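Local atomic coordinates of 3-hydroxyadipyl-CoA dehydrogenase (PDB entry 3MOG), a protein that catalyses the NAD-dependent oxidation of 3-hydroxyadipyl-CoA to 3-oxoadipyl-CoA in the bacterial breakdown of phenylacetate. Residues T234-Q239 with L274-G279. Numbering follows the deposited sequence.
Sequences TDLIGQ and LGKKSG
The carboxylate of Asp235 has Gly275 CA over one face, 3.8 Å from CG, while four N-H donors bond to its oxygens. Gln239 NE2 reaches the anti lone pair of OD1 at 2.8 Å, nearly in its own amide plane, and Val282 N joins it; OD2 takes Tyr283 N and Trp285 NE1. Four donors would probably favour the ionised acid. Bent at chi2 (-67°), Gln239 folds its amide back so that NE2 also donates to Thr234 OG1, 2.9 Å away, while OE1 accepts from Gln265. An alanine in place of Gln239 would remove these bonds and would probably loosen the joint between the two helices and their link to helix 263-270.

Two backbone bonds join the segments: Lys276 N to Asp235 O at 3.0 Å and almost straight (170°), and Gln239 N to Leu274 O at 2.9 Å. Gly275 must be glycine, since a CB would clash with Asp235 O. Gly238, with positive phi, ends one helix and stands at the N-cap position of the next. Water bridges Asp235 O to Lys277 N, and another joins Ile237 O to Lys277 NZ. The extended aliphatic chain of Lys276 runs alongside Leu236, CD 3.9 Å from its CD2, which suits a lysine at an exposed margin.

The loop following helix 263-270 is thus fastened to the junction of helices 230-237 and 239-252 in the region belonging to the 3-hydroxyacyl-CoA dehydrogenase C-terminal domain family, with Tyr199 and Trp203 of helix 196-207 packing against Thr234.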
ATOM      1  N   THR C 234      -7.774  19.884  15.072  1.00 46.86           N
ATOM      2  CA  THR C 234      -8.706  19.059  14.282  1.00 52.77           C
ATOM      3  C   THR C 234     -10.175  19.244  14.708  1.00 58.20           C
ATOM      4  O   THR C 234     -11.070  19.224  13.855  1.00 57.11           O
ATOM      5  CB  THR C 234      -8.360  17.552  14.272  1.00 54.94           C
ATOM      6  OG1 THR C 234      -8.475  16.996  15.588  1.00 51.52           O
ATOM      7  CG2 THR C 234      -6.964  17.317  13.742  1.00 58.54           C
ATOM      8  N   ASP C 235     -10.413  19.425  16.013  1.00 57.56           N
ATOM      9  CA  ASP C 235     -11.758  19.740  16.536  1.00 60.29           C
ATOM     10  C   ASP C 235     -12.257  21.093  16.024  1.00 56.61           C
ATOM     11  O   ASP C 235     -13.438  21.258  15.738  1.00 62.20           O
ATOM     12  CB  ASP C 235     -11.793  19.711  18.072  1.00 54.91           C
ATOM     13  CG  ASP C 235     -12.298  18.380  18.642  1.00 61.76           C
ATOM     14  OD1 ASP C 235     -12.380  17.388  17.888  1.00 54.10           O
ATOM     15  OD2 ASP C 235     -12.615  18.327  19.858  1.00 57.58           O
ATOM     16  N   LEU C 236     -11.344  22.045  15.872  1.00 61.93           N
ATOM     17  CA  LEU C 236     -11.697  23.373  15.384  1.00 61.44           C
ATOM     18  C   LEU C 236     -11.754  23.503  13.869  1.00 59.99           C
ATOM     19  O   LEU C 236     -12.418  24.395  13.357  1.00 66.16           O
ATOM     20  CB  LEU C 236     -10.742  24.411  15.961  1.00 69.06           C
ATOM     21  CG  LEU C 236     -11.360  25.294  17.041  1.00 79.52           C
ATOM     22  CD1 LEU C 236     -10.385  25.515  18.177  1.00 83.55           C
ATOM     23  CD2 LEU C 236     -11.827  26.629  16.441  1.00 85.81           C
ATOM     24  N   ILE C 237     -11.030  22.648  13.150  1.00 61.52           N
ATOM     25  CA  ILE C 237     -11.130  22.614  11.693  1.00 56.76           C
ATOM     26  C   ILE C 237     -12.397  21.835  11.337  1.00 53.27           C
ATOM     27  O   ILE C 237     -13.112  22.179  10.392  1.00 52.62           O
ATOM     28  CB  ILE C 237      -9.857  22.009  11.024  1.00 56.00           C
ATOM     29  CG1 ILE C 237      -8.680  22.985  11.128  1.00 63.85           C
ATOM     30  CG2 ILE C 237     -10.085  21.706   9.529  1.00 52.36           C
ATOM     31  CD1 ILE C 237      -7.338  22.383  10.717  1.00 60.92           C
ATOM     32  N   GLY C 238     -12.685  20.810  12.129  1.00 51.06           N
ATOM     33  CA  GLY C 238     -13.818  19.939  11.860  1.00 50.21           C
ATOM     34  C   GLY C 238     -13.280  18.612  11.397  1.00 53.42           C
ATOM     35  O   GLY C 238     -12.606  18.539  10.363  1.00 57.92           O
ATOM     36  N   GLN C 239     -13.560  17.568  12.175  1.00 46.88           N
ATOM     37  CA  GLN C 239     -13.034  16.234  11.915  1.00 52.16           C
ATOM     38  C   GLN C 239     -13.316  15.756  10.503  1.00 53.91           C
ATOM     39  O   GLN C 239     -12.446  15.164   9.884  1.00 50.22           O
ATOM     40  CB  GLN C 239     -13.557  15.210  12.929  1.00 47.70           C
ATOM     41  CG  GLN C 239     -13.180  15.518  14.373  1.00 45.18           C
ATOM     42  CD  GLN C 239     -11.696  15.409  14.622  1.00 52.38           C
ATOM     43  OE1 GLN C 239     -10.977  14.739  13.884  1.00 45.17           O
ATOM     44  NE2 GLN C 239     -11.223  16.075  15.671  1.00 55.71           N
ATOM     45  N   LEU C 274     -17.959  15.757  15.097  1.00 59.94           N
ATOM     46  CA  LEU C 274     -17.091  16.521  14.180  1.00 59.72           C
ATOM     47  C   LEU C 274     -16.274  17.632  14.827  1.00 59.89           C
ATOM     48  O   LEU C 274     -15.530  18.340  14.140  1.00 60.31           O
ATOM     49  CB  LEU C 274     -17.897  17.099  13.013  1.00 53.12           C
ATOM     50  CG  LEU C 274     -18.903  16.219  12.263  1.00 61.52           C
ATOM     51  CD1 LEU C 274     -19.703  17.074  11.268  1.00 55.17           C
ATOM     52  CD2 LEU C 274     -18.239  15.033  11.560  1.00 62.72           C
ATOM     53  N   GLY C 275     -16.401  17.791  16.137  1.00 60.85           N
ATOM     54  CA  GLY C 275     -15.607  18.784  16.852  1.00 63.47           C
ATOM     55  C   GLY C 275     -16.449  19.885  17.450  1.00 68.51           C
ATOM     56  O   GLY C 275     -17.551  19.627  17.961  1.00 66.68           O
ATOM     57  N   LYS C 276     -15.919  21.105  17.387  1.00 66.51           N
ATOM     58  CA  LYS C 276     -16.560  22.281  17.968  1.00 71.34           C
ATOM     59  C   LYS C 276     -17.958  22.485  17.395  1.00 70.53           C
ATOM     60  O   LYS C 276     -18.924  22.625  18.149  1.00 73.23           O
ATOM     61  CB  LYS C 276     -15.700  23.528  17.725  1.00 70.12           C
ATOM     62  CG  LYS C 276     -16.190  24.792  18.428  1.00 76.09           C
ATOM     63  CD  LYS C 276     -15.324  26.000  18.072  1.00 82.98           C
ATOM     64  CE  LYS C 276     -15.586  27.187  19.000  1.00 83.58           C
ATOM     65  NZ  LYS C 276     -14.570  28.274  18.817  1.00 81.68           N
ATOM     66  N   LYS C 277     -18.047  22.455  16.064  1.00 71.45           N
ATOM     67  CA  LYS C 277     -19.267  22.757  15.305  1.00 73.27           C
ATOM     68  C   LYS C 277     -20.473  21.890  15.695  1.00 72.36           C
ATOM     69  O   LYS C 277     -21.616  22.309  15.527  1.00 73.66           O
ATOM     70  CB  LYS C 277     -18.998  22.637  13.792  1.00 74.00           C
ATOM     71  CG  LYS C 277     -18.805  21.189  13.302  1.00 76.32           C
ATOM     72  CD  LYS C 277     -19.039  21.033  11.809  1.00 79.03           C
ATOM     73  CE  LYS C 277     -17.768  20.646  11.097  1.00 71.91           C
ATOM     74  NZ  LYS C 277     -17.835  20.934   9.643  1.00 73.76           N
ATOM     75  N   SER C 278     -20.208  20.689  16.209  1.00 69.10           N
ATOM     76  CA  SER C 278     -21.262  19.786  16.641  1.00 71.05           C
ATOM     77  C   SER C 278     -21.215  19.512  18.151  1.00 70.09           C
ATOM     78  O   SER C 278     -21.895  18.608  18.647  1.00 71.57           O
ATOM     79  CB  SER C 278     -21.241  18.483  15.815  1.00 73.71           C
ATOM     80  OG  SER C 278     -19.985  17.823  15.868  1.00 65.97           O
ATOM     81  N   GLY C 279     -20.421  20.303  18.874  1.00 68.12           N
ATOM     82  CA  GLY C 279     -20.319  20.217  20.337  1.00 68.36           C
ATOM     83  C   GLY C 279     -19.429  19.134  20.933  1.00 70.94           C
ATOM     84  O   GLY C 279     -19.042  19.215  22.105  1.00 73.45           O
TER
HETATM   85  O   HOH W   1     -15.647  22.227  14.140  1.00 55.58           O
HETATM   86  O   HOH W   2     -15.673  22.822   9.663  1.00 73.89           O